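Local coordinates for protein endoglucanase A (Clostridium cellulolyticum, PDB 1EDG) that probably hydrolyses internal beta-1,4-glucosidic bonds of cellulose with the catalytic domain of a family 5 glycoside hydrolase, at residues Leu6-Leu10 against Val372-Phe376; Ile305-Ala310 against Tyr322-Tyr326; Pro133-Met138 against Asp191-Ile196. All coordinates share one frame; numbering follows the deposited sequence.

Interaction 1 (Leu6-Leu10 against Val372-Phe376)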
loop_
_atom_site.group_PDB
_atom_site.type_symbol
_atom_site.label_atom_id
_atom_site.label_comp_id
_atom_site.label_asym_id
_atom_site.label_seq_id
_atom_site.Cartn_x
_atom_site.Cartn_y
_atom_site.Cartn_z
ATOM N N LEU A 6 -27.075 1.624 6.843
ATOM C CA LEU A 6 -26.446 1.042 5.659
ATOM C C LEU A 6 -25.383 0.000 5.995
ATOM O O LEU A 6 -25.124 -0.914 5.205
ATOM C CB LEU A 6 -25.833 2.136 4.779
ATOM C CG LEU A 6 -26.804 3.171 4.203
ATOM C CD1 LEU A 6 -26.056 4.108 3.253
ATOM C CD2 LEU A 6 -27.940 2.465 3.474
ATOM N N ILE A 7 -24.774 0.134 7.168
ATOM C CA ILE A 7 -23.728 -0.786 7.614
ATOM C C ILE A 7 -24.308 -2.164 7.952
ATOM O O ILE A 7 -25.209 -2.284 8.788
ATOM C CB ILE A 7 -22.978 -0.201 8.832
ATOM C CG1 ILE A 7 -22.367 1.153 8.458
ATOM C CG2 ILE A 7 -21.890 -1.156 9.304
ATOM C CD1 ILE A 7 -21.755 1.894 9.626
ATOM N N PRO A 8 -23.823 -3.221 7.273
ATOM C CA PRO A 8 -24.307 -4.584 7.516
ATOM C C PRO A 8 -23.871 -5.135 8.867
ATOM O O PRO A 8 -22.841 -4.730 9.414
ATOM C CB PRO A 8 -23.685 -5.375 6.368
ATOM C CG PRO A 8 -22.365 -4.671 6.166
ATOM C CD PRO A 8 -22.767 -3.211 6.240
ATOM N N ASN A 9 -24.672 -6.050 9.404
ATOM C CA ASN A 9 -24.395 -6.689 10.684
ATOM C C ASN A 9 -23.729 -8.009 10.331
ATOM O O ASN A 9 -24.386 -8.922 9.830
ATOM C CB ASN A 9 -25.706 -6.945 11.432
ATOM C CG ASN A 9 -25.485 -7.419 12.856
ATOM O OD1 ASN A 9 -24.641 -8.274 13.124
ATOM N ND2 ASN A 9 -26.248 -6.856 13.784
ATOM N N LEU A 10 -22.422 -8.093 10.562
ATOM C CA LEU A 10 -21.658 -9.292 10.232
ATOM C C LEU A 10 -21.053 -9.971 11.451
ATOM O O LEU A 10 -20.624 -9.305 12.394
ATOM C CB LEU A 10 -20.532 -8.934 9.254
ATOM C CG LEU A 10 -20.922 -8.200 7.966
ATOM C CD1 LEU A 10 -19.669 -7.736 7.228
ATOM C CD2 LEU A 10 -21.766 -9.095 7.076
ATOM N N VAL A 372 -14.008 0.796 10.116
ATOM C CA VAL A 372 -13.495 0.890 11.480
ATOM C C VAL A 372 -14.178 -0.140 12.384
ATOM O O VAL A 372 -13.531 -0.787 13.210
ATOM C CB VAL A 372 -13.684 2.314 12.062
ATOM C CG1 VAL A 372 -13.240 2.355 13.517
ATOM C CG2 VAL A 372 -12.873 3.312 11.254
ATOM N N LYS A 373 -15.476 -0.323 12.182
ATOM C CA LYS A 373 -16.249 -1.268 12.975
ATOM C C LYS A 373 -15.724 -2.703 12.855
ATOM O O LYS A 373 -15.662 -3.430 13.843
ATOM C CB LYS A 373 -17.722 -1.194 12.556
ATOM C CG LYS A 373 -18.626 -2.211 13.212
ATOM C CD LYS A 373 -20.074 -1.955 12.828
ATOM C CE LYS A 373 -20.966 -3.103 13.274
ATOM N NZ LYS A 373 -20.734 -3.459 14.702
ATOM N N TYR A 374 -15.290 -3.084 11.658
ATOM C CA TYR A 374 -14.808 -4.436 11.432
ATOM C C TYR A 374 -13.296 -4.645 11.417
ATOM O O TYR A 374 -12.825 -5.767 11.208
ATOM C CB TYR A 374 -15.469 -5.004 10.179
ATOM C CG TYR A 374 -16.957 -5.193 10.379
ATOM C CD1 TYR A 374 -17.436 -6.136 11.294
ATOM C CD2 TYR A 374 -17.883 -4.397 9.706
ATOM C CE1 TYR A 374 -18.798 -6.277 11.535
ATOM C CE2 TYR A 374 -19.255 -4.528 9.941
ATOM C CZ TYR A 374 -19.704 -5.469 10.860
ATOM O OH TYR A 374 -21.055 -5.589 11.118
ATOM N N ALA A 375 -12.538 -3.586 11.672
ATOM C CA ALA A 375 -11.081 -3.689 11.712
ATOM C C ALA A 375 -10.659 -4.313 13.046
ATOM O O ALA A 375 -11.508 -4.683 13.859
ATOM C CB ALA A 375 -10.455 -2.311 11.550
ATOM N N PHE A 376 -9.354 -4.419 13.278
ATOM C CA PHE A 376 -8.842 -4.997 14.523
ATOM C C PHE A 376 -9.278 -4.170 15.722
ATOM O O PHE A 376 -9.358 -2.942 15.644
ATOM C CB PHE A 376 -7.309 -5.077 14.508
ATOM C CG PHE A 376 -6.758 -6.054 13.505
ATOM C CD1 PHE A 376 -6.858 -7.429 13.721
ATOM C CD2 PHE A 376 -6.137 -5.601 12.344
ATOM C CE1 PHE A 376 -6.351 -8.333 12.794
ATOM C CE2 PHE A 376 -5.629 -6.495 11.416
ATOM C CZ PHE A 376 -5.736 -7.863 11.640
#
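Ile-7 packs its CG2 methyl on the side chains of Lys-373 and Tyr-374 where the extended N-terminal segment of this TIM-barrel enzyme passes the end of the last helix, 365-374, on the surface of the barrel. That methyl lies 4.0 Å from Lys-373 CD, on the aliphatic part of the lysine chain, and 4.3 Å from Tyr-374 CE2, approaching the ring obliquely. With CG2 anti to the backbone N and CG1 anti to the carbonyl carbon (chi1 -58°), the methyl branch is the one turned to the helix. Ile-7 also packs on Val-320 of helix 316-332.

Pro-8 contributes its backbone. Its carbonyl oxygen accepts a hydrogen bond from the hydroxyl of Tyr-374, OH to O 2.6 Å; the C=O...OH angle is 139° and the donor is tilted somewhat from the carbonyl plane. This oxygen sits at the edge of the tyrosine ring, while the proline ring itself packs against Ser-324 of helix 316-332.

Asn-9 passes the hydroxyl with its backbone, its CA 3.5 Å from Tyr-374 OH. One residue on, the N-H of Leu-10 returns to the same hydroxyl, N to OH 2.9 Å with an N-H...O angle of 159°. The phenol oxygen therefore gives one hydrogen bond and receives another, so the C=O and N-H that flank Asn-9 are both held by one hydroxyl, fixing where the segment lies against the helix.

The Leu-10 side chain crosses the tyrosine at about a right angle, CB 3.9 Å from CE1 of Tyr-374. The ring lies between aliphatic carbons: Leu-10 CD1 covers one face, offset toward the rim, and on the opposite face Lys-373 CG stands 4.0 Å above the centre of the ring.

Interaction 2 (Ile305-Ala310 against Tyr322-Tyr326)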
loop_
_atom_site.group_PDB
_atom_site.type_symbol
_atom_site.label_atom_id
_atom_site.label_comp_id
_atom_site.label_asym_id
_atom_site.label_seq_id
_atom_site.Cartn_x
_atom_site.Cartn_y
_atom_site.Cartn_z
ATOM N N ILE A 305 -2.546 -5.716 3.140
ATOM C CA ILE A 305 -3.181 -5.338 1.878
ATOM C C ILE A 305 -2.987 -3.811 1.893
ATOM O O ILE A 305 -3.746 -3.076 2.541
ATOM C CB ILE A 305 -4.688 -5.716 1.836
ATOM C CG1 ILE A 305 -4.848 -7.244 1.826
ATOM C CG2 ILE A 305 -5.354 -5.121 0.592
ATOM C CD1 ILE A 305 -6.284 -7.732 1.885
ATOM N N GLY A 306 -1.896 -3.365 1.259
ATOM C CA GLY A 306 -1.547 -1.959 1.229
ATOM C C GLY A 306 -2.463 -1.043 0.444
ATOM O O GLY A 306 -2.373 0.177 0.585
ATOM N N GLU A 307 -3.292 -1.619 -0.420
ATOM C CA GLU A 307 -4.236 -0.836 -1.216
ATOM C C GLU A 307 -5.512 -1.627 -1.487
ATOM O O GLU A 307 -5.459 -2.794 -1.893
ATOM C CB GLU A 307 -3.636 -0.410 -2.568
ATOM C CG GLU A 307 -2.501 0.596 -2.494
ATOM C CD GLU A 307 -2.069 1.109 -3.867
ATOM O OE1 GLU A 307 -2.870 1.072 -4.824
ATOM O OE2 GLU A 307 -0.921 1.563 -3.982
ATOM N N CYS A 308 -6.647 -0.984 -1.222
ATOM C CA CYS A 308 -7.965 -1.559 -1.476
ATOM C C CYS A 308 -8.965 -0.400 -1.564
ATOM O O CYS A 308 -8.618 0.748 -1.266
ATOM C CB CYS A 308 -8.367 -2.566 -0.385
ATOM S SG CYS A 308 -8.566 -1.883 1.267
ATOM N N GLY A 309 -10.172 -0.686 -2.043
ATOM C CA GLY A 309 -11.180 0.353 -2.155
ATOM C C GLY A 309 -12.101 0.107 -3.334
ATOM O O GLY A 309 -11.907 -0.841 -4.094
ATOM N N ALA A 310 -13.117 0.954 -3.470
ATOM C CA ALA A 310 -14.078 0.854 -4.561
ATOM C C ALA A 310 -14.405 2.269 -5.019
ATOM O O ALA A 310 -14.662 3.156 -4.203
ATOM C CB ALA A 310 -15.342 0.136 -4.099
ATOM N N TYR A 322 -19.814 -3.711 0.654
ATOM C CA TYR A 322 -18.586 -4.285 0.105
ATOM C C TYR A 322 -17.372 -4.014 0.997
ATOM O O TYR A 322 -16.649 -4.945 1.360
ATOM C CB TYR A 322 -18.340 -3.768 -1.323
ATOM C CG TYR A 322 -16.961 -4.080 -1.888
ATOM C CD1 TYR A 322 -16.667 -5.336 -2.430
ATOM C CD2 TYR A 322 -15.952 -3.114 -1.881
ATOM C CE1 TYR A 322 -15.396 -5.615 -2.954
ATOM C CE2 TYR A 322 -14.688 -3.380 -2.397
ATOM C CZ TYR A 322 -14.414 -4.625 -2.931
ATOM O OH TYR A 322 -13.157 -4.864 -3.440
ATOM N N MET A 323 -17.142 -2.757 1.370
ATOM C CA MET A 323 -15.985 -2.444 2.210
ATOM C C MET A 323 -16.055 -3.091 3.595
ATOM O O MET A 323 -15.032 -3.537 4.129
ATOM C CB MET A 323 -15.757 -0.932 2.325
ATOM C CG MET A 323 -15.268 -0.264 1.028
ATOM S SD MET A 323 -13.830 -1.101 0.248
ATOM C CE MET A 323 -12.563 -0.919 1.513
ATOM N N SER A 324 -17.256 -3.146 4.173
ATOM C CA SER A 324 -17.445 -3.767 5.496
ATOM C C SER A 324 -17.090 -5.255 5.456
ATOM O O SER A 324 -16.354 -5.753 6.317
ATOM C CB SER A 324 -18.895 -3.593 5.988
ATOM O OG SER A 324 -19.172 -2.236 6.293
ATOM N N TYR A 325 -17.614 -5.944 4.445
ATOM C CA TYR A 325 -17.372 -7.372 4.247
ATOM C C TYR A 325 -15.882 -7.639 3.972
ATOM O O TYR A 325 -15.291 -8.568 4.530
ATOM C CB TYR A 325 -18.227 -7.865 3.079
ATOM C CG TYR A 325 -18.121 -9.348 2.786
ATOM C CD1 TYR A 325 -18.917 -10.271 3.463
ATOM C CD2 TYR A 325 -17.261 -9.821 1.792
ATOM C CE1 TYR A 325 -18.864 -11.626 3.156
ATOM C CE2 TYR A 325 -17.200 -11.175 1.476
ATOM C CZ TYR A 325 -18.004 -12.072 2.160
ATOM O OH TYR A 325 -17.949 -13.407 1.832
ATOM N N TYR A 326 -15.289 -6.814 3.111
ATOM C CA TYR A 326 -13.878 -6.924 2.750
ATOM C C TYR A 326 -12.994 -6.848 4.005
ATOM O O TYR A 326 -12.160 -7.726 4.249
ATOM C CB TYR A 326 -13.517 -5.798 1.756
ATOM C CG TYR A 326 -12.154 -5.911 1.095
ATOM C CD1 TYR A 326 -10.983 -5.655 1.813
ATOM C CD2 TYR A 326 -12.040 -6.252 -0.257
ATOM C CE1 TYR A 326 -9.729 -5.732 1.203
ATOM C CE2 TYR A 326 -10.787 -6.329 -0.880
ATOM C CZ TYR A 326 -9.637 -6.066 -0.142
ATOM O OH TYR A 326 -8.402 -6.116 -0.743
HETATM O O HOH W 1 -10.832 -3.456 -2.732
#
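Tyr-326 lays the hydroxyl end of its ring against Cys-308 CB, which is 3.7 Å from Tyr-326 CZ, inside the seventh strand-helix unit of the TIM barrel. Strand 305-308 and helix 322-326 run nearly antiparallel, 167° between their directions and 12.2 Å between axes, as a strand and the helix following it do in a beta-alpha-beta crossover. Side chains, the backbone of Gly-309 and one bridging water fill the space; no direct hydrogen bond joins the two segments.

A chi1 of -170° swings the Tyr-326 ring away from its backbone N and out to the strand. Cys-308 SG approaches the same ring obliquely, 4.8 Å from the Tyr-326 centroid, in a sulfur-aromatic contact. Ile-305 comes from the strand to meet the tyrosine, its CG2 3.5 Å from Tyr-326 OH, with CD1 close by. That hydroxyl is satisfied by the carbonyl of Ala-255, beyond the neighbouring strand 249-254.

Met-323 is bent at chi2 and chi3, which curls its end back over the backbone at Gly-309: SD sits 3.9 Å from Gly-309 CA, while CE also touches Cys-308 SG. The strand's Glu-307 points the other way, into the barrel, where Arg-79 and Tyr-256 hold its carboxylate.

After the strand, Ala-310 CB packs obliquely on CD2 and CE2 of Tyr-322, whose hydroxyl bonds to Cys-257 O. The hydroxyl also accepts from a bridging water, which lies 2.8 Å from Tyr-322 OH and takes the N-H of Gly-309 at 2.9 Å from Gly-309 N.

Interaction 3 (Pro133-Met138 against Asp191-Ile196); sequences PSSQYM and DSINCI
Asp-191 grips Ser-135 with both carboxylate oxygens. OD2 accepts the backbone N-H of Ser-135, OD2 to N 3.1 Å and nearly straight at 166°, while OD1 takes the serine hydroxyl, OD1 to OG 2.6 Å. Each oxygen uses its syn lone pair, the side facing its partner oxygen, so the carboxylate holds the serine by two bonds, which should fix its rotation. Its chi1 of 171° extends the aspartate away from its own backbone N and across to the loop.

The next helix residue, Ser-192, donates its OG to Pro-133 O at 2.8 Å, in the carbonyl plane, and Ser-192 CA adds a CA-H...O contact to the same oxygen. That carbonyl is thus met twice from the helix.

One helical turn after Asp-191, Cys-195 packs on the segment. Its SG lies 3.4 Å from Ser-135 N, beside the peptide linking Ser-134 to Ser-135, and its CB receives the end of Met-138, CE to CB 3.5 Å; the methionine is bent at chi2 and chi3 to fold over it. On the buried side Pro-133 CB rests on Ile-196 CG1, 3.8 Å away.

The 133-138 segment belongs to the loop that follows barrel strand 116-120. The contact fastens its last turn, just as it passes into helix 138-155, to the side of helix 187-209, which follows strand 163-166.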
loop_
_atom_site.group_PDB
_atom_site.type_symbol
_atom_site.label_atom_id
_atom_site.label_comp_id
_atom_site.label_asym_id
_atom_site.label_seq_id
_atom_site.Cartn_x
_atom_site.Cartn_y
_atom_site.Cartn_z
ATOM N N PRO A 133 12.261 -4.112 -13.688
ATOM C CA PRO A 133 12.455 -5.531 -13.370
ATOM C C PRO A 133 12.630 -6.529 -14.518
ATOM O O PRO A 133 11.748 -7.349 -14.771
ATOM C CB PRO A 133 11.225 -5.849 -12.523
ATOM C CG PRO A 133 10.171 -5.042 -13.188
ATOM C CD PRO A 133 10.867 -3.707 -13.419
ATOM N N SER A 134 13.762 -6.443 -15.209
ATOM C CA SER A 134 14.092 -7.374 -16.287
ATOM C C SER A 134 15.615 -7.466 -16.284
ATOM O O SER A 134 16.297 -6.525 -15.865
ATOM C CB SER A 134 13.548 -6.913 -17.647
ATOM O OG SER A 134 14.313 -5.861 -18.206
ATOM N N SER A 135 16.147 -8.610 -16.703
ATOM C CA SER A 135 17.592 -8.829 -16.703
ATOM C C SER A 135 18.442 -7.780 -17.411
ATOM O O SER A 135 19.510 -7.412 -16.917
ATOM C CB SER A 135 17.919 -10.225 -17.233
ATOM O OG SER A 135 17.507 -11.216 -16.307
ATOM N N GLN A 136 17.967 -7.268 -18.541
ATOM C CA GLN A 136 18.741 -6.264 -19.265
ATOM C C GLN A 136 18.954 -4.997 -18.442
ATOM O O GLN A 136 19.957 -4.295 -18.611
ATOM C CB GLN A 136 18.081 -5.909 -20.601
ATOM C CG GLN A 136 18.948 -4.992 -21.464
ATOM C CD GLN A 136 18.361 -4.722 -22.835
ATOM O OE1 GLN A 136 17.150 -4.542 -22.988
ATOM N NE2 GLN A 136 19.220 -4.684 -23.844
ATOM N N TYR A 137 18.043 -4.736 -17.509
ATOM C CA TYR A 137 18.132 -3.540 -16.686
ATOM C C TYR A 137 18.547 -3.745 -15.234
ATOM O O TYR A 137 18.434 -2.822 -14.427
ATOM C CB TYR A 137 16.813 -2.773 -16.760
ATOM C CG TYR A 137 16.516 -2.266 -18.148
ATOM C CD1 TYR A 137 17.087 -1.080 -18.612
ATOM C CD2 TYR A 137 15.699 -2.988 -19.012
ATOM C CE1 TYR A 137 16.855 -0.630 -19.904
ATOM C CE2 TYR A 137 15.461 -2.549 -20.309
ATOM C CZ TYR A 137 16.043 -1.371 -20.748
ATOM O OH TYR A 137 15.825 -0.943 -22.040
ATOM N N MET A 138 19.107 -4.909 -14.911
ATOM C CA MET A 138 19.514 -5.185 -13.536
ATOM C C MET A 138 20.593 -4.273 -12.972
ATOM O O MET A 138 20.545 -3.915 -11.796
ATOM C CB MET A 138 19.924 -6.650 -13.362
ATOM C CG MET A 138 18.768 -7.584 -13.009
ATOM S SD MET A 138 17.903 -7.149 -11.455
ATOM C CE MET A 138 16.499 -6.243 -12.121
ATOM N N ASP A 191 11.236 -14.123 -15.755
ATOM C CA ASP A 191 12.500 -13.410 -15.614
ATOM C C ASP A 191 12.268 -12.224 -14.664
ATOM O O ASP A 191 13.059 -11.982 -13.750
ATOM C CB ASP A 191 12.975 -12.900 -16.982
ATOM C CG ASP A 191 14.169 -11.965 -16.878
ATOM O OD1 ASP A 191 15.236 -12.402 -16.403
ATOM O OD2 ASP A 191 14.041 -10.785 -17.269
ATOM N N SER A 192 11.157 -11.521 -14.868
ATOM C CA SER A 192 10.791 -10.365 -14.046
ATOM C C SER A 192 10.638 -10.756 -12.566
ATOM O O SER A 192 11.184 -10.093 -11.682
ATOM C CB SER A 192 9.498 -9.738 -14.581
ATOM O OG SER A 192 9.283 -8.445 -14.044
ATOM N N ILE A 193 9.943 -11.861 -12.307
ATOM C CA ILE A 193 9.731 -12.360 -10.950
ATOM C C ILE A 193 11.066 -12.624 -10.257
ATOM O O ILE A 193 11.250 -12.288 -9.082
ATOM C CB ILE A 193 8.876 -13.650 -10.974
ATOM C CG1 ILE A 193 7.430 -13.307 -11.349
ATOM C CG2 ILE A 193 8.948 -14.385 -9.630
ATOM C CD1 ILE A 193 6.531 -14.518 -11.556
ATOM N N ASN A 194 12.005 -13.217 -10.989
ATOM C CA ASN A 194 13.327 -13.502 -10.436
ATOM C C ASN A 194 14.054 -12.192 -10.139
ATOM O O ASN A 194 14.681 -12.043 -9.089
ATOM C CB ASN A 194 14.139 -14.379 -11.396
ATOM C CG ASN A 194 13.508 -15.750 -11.607
ATOM O OD1 ASN A 194 12.827 -16.283 -10.721
ATOM N ND2 ASN A 194 13.728 -16.328 -12.784
ATOM N N CYS A 195 13.931 -11.225 -11.048
ATOM C CA CYS A 195 14.555 -9.920 -10.865
ATOM C C CYS A 195 13.968 -9.219 -9.636
ATOM O O CYS A 195 14.689 -8.554 -8.891
ATOM C CB CYS A 195 14.357 -9.048 -12.107
ATOM S SG CYS A 195 15.405 -9.498 -13.520
ATOM N N ILE A 196 12.659 -9.368 -9.434
ATOM C CA ILE A 196 11.985 -8.760 -8.290
ATOM C C ILE A 196 12.496 -9.404 -6.997
ATOM O O ILE A 196 12.735 -8.711 -6.004
ATOM C CB ILE A 196 10.445 -8.869 -8.428
ATOM C CG1 ILE A 196 9.973 -7.966 -9.581
ATOM C CG2 ILE A 196 9.751 -8.506 -7.109
ATOM C CD1 ILE A 196 8.522 -8.142 -9.967
#

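Interactions 1 and 2 are neighbours, their centres 12 Å apart, and meet at helix 316-332, which carries one segment of interaction 2 and is touched by residues 6-10; Leu-10 CD1, for instance, reaches Tyr-325 CA. Interaction 3 lies on the opposite side of the chain's centre, about 41 Å from interaction 1 and 30 Å from interaction 2 between centres. Along the sequence, interaction 1 spans nearly the whole chain and encloses the other two, with interaction 3 closing before interaction 2 opens. The N- and C-terminal parts of the chain are thus joined on one flank of the eight-stranded barrel, beside a strand packed on its own helix, while two successive strand-to-helix units are tied together on the opposite side.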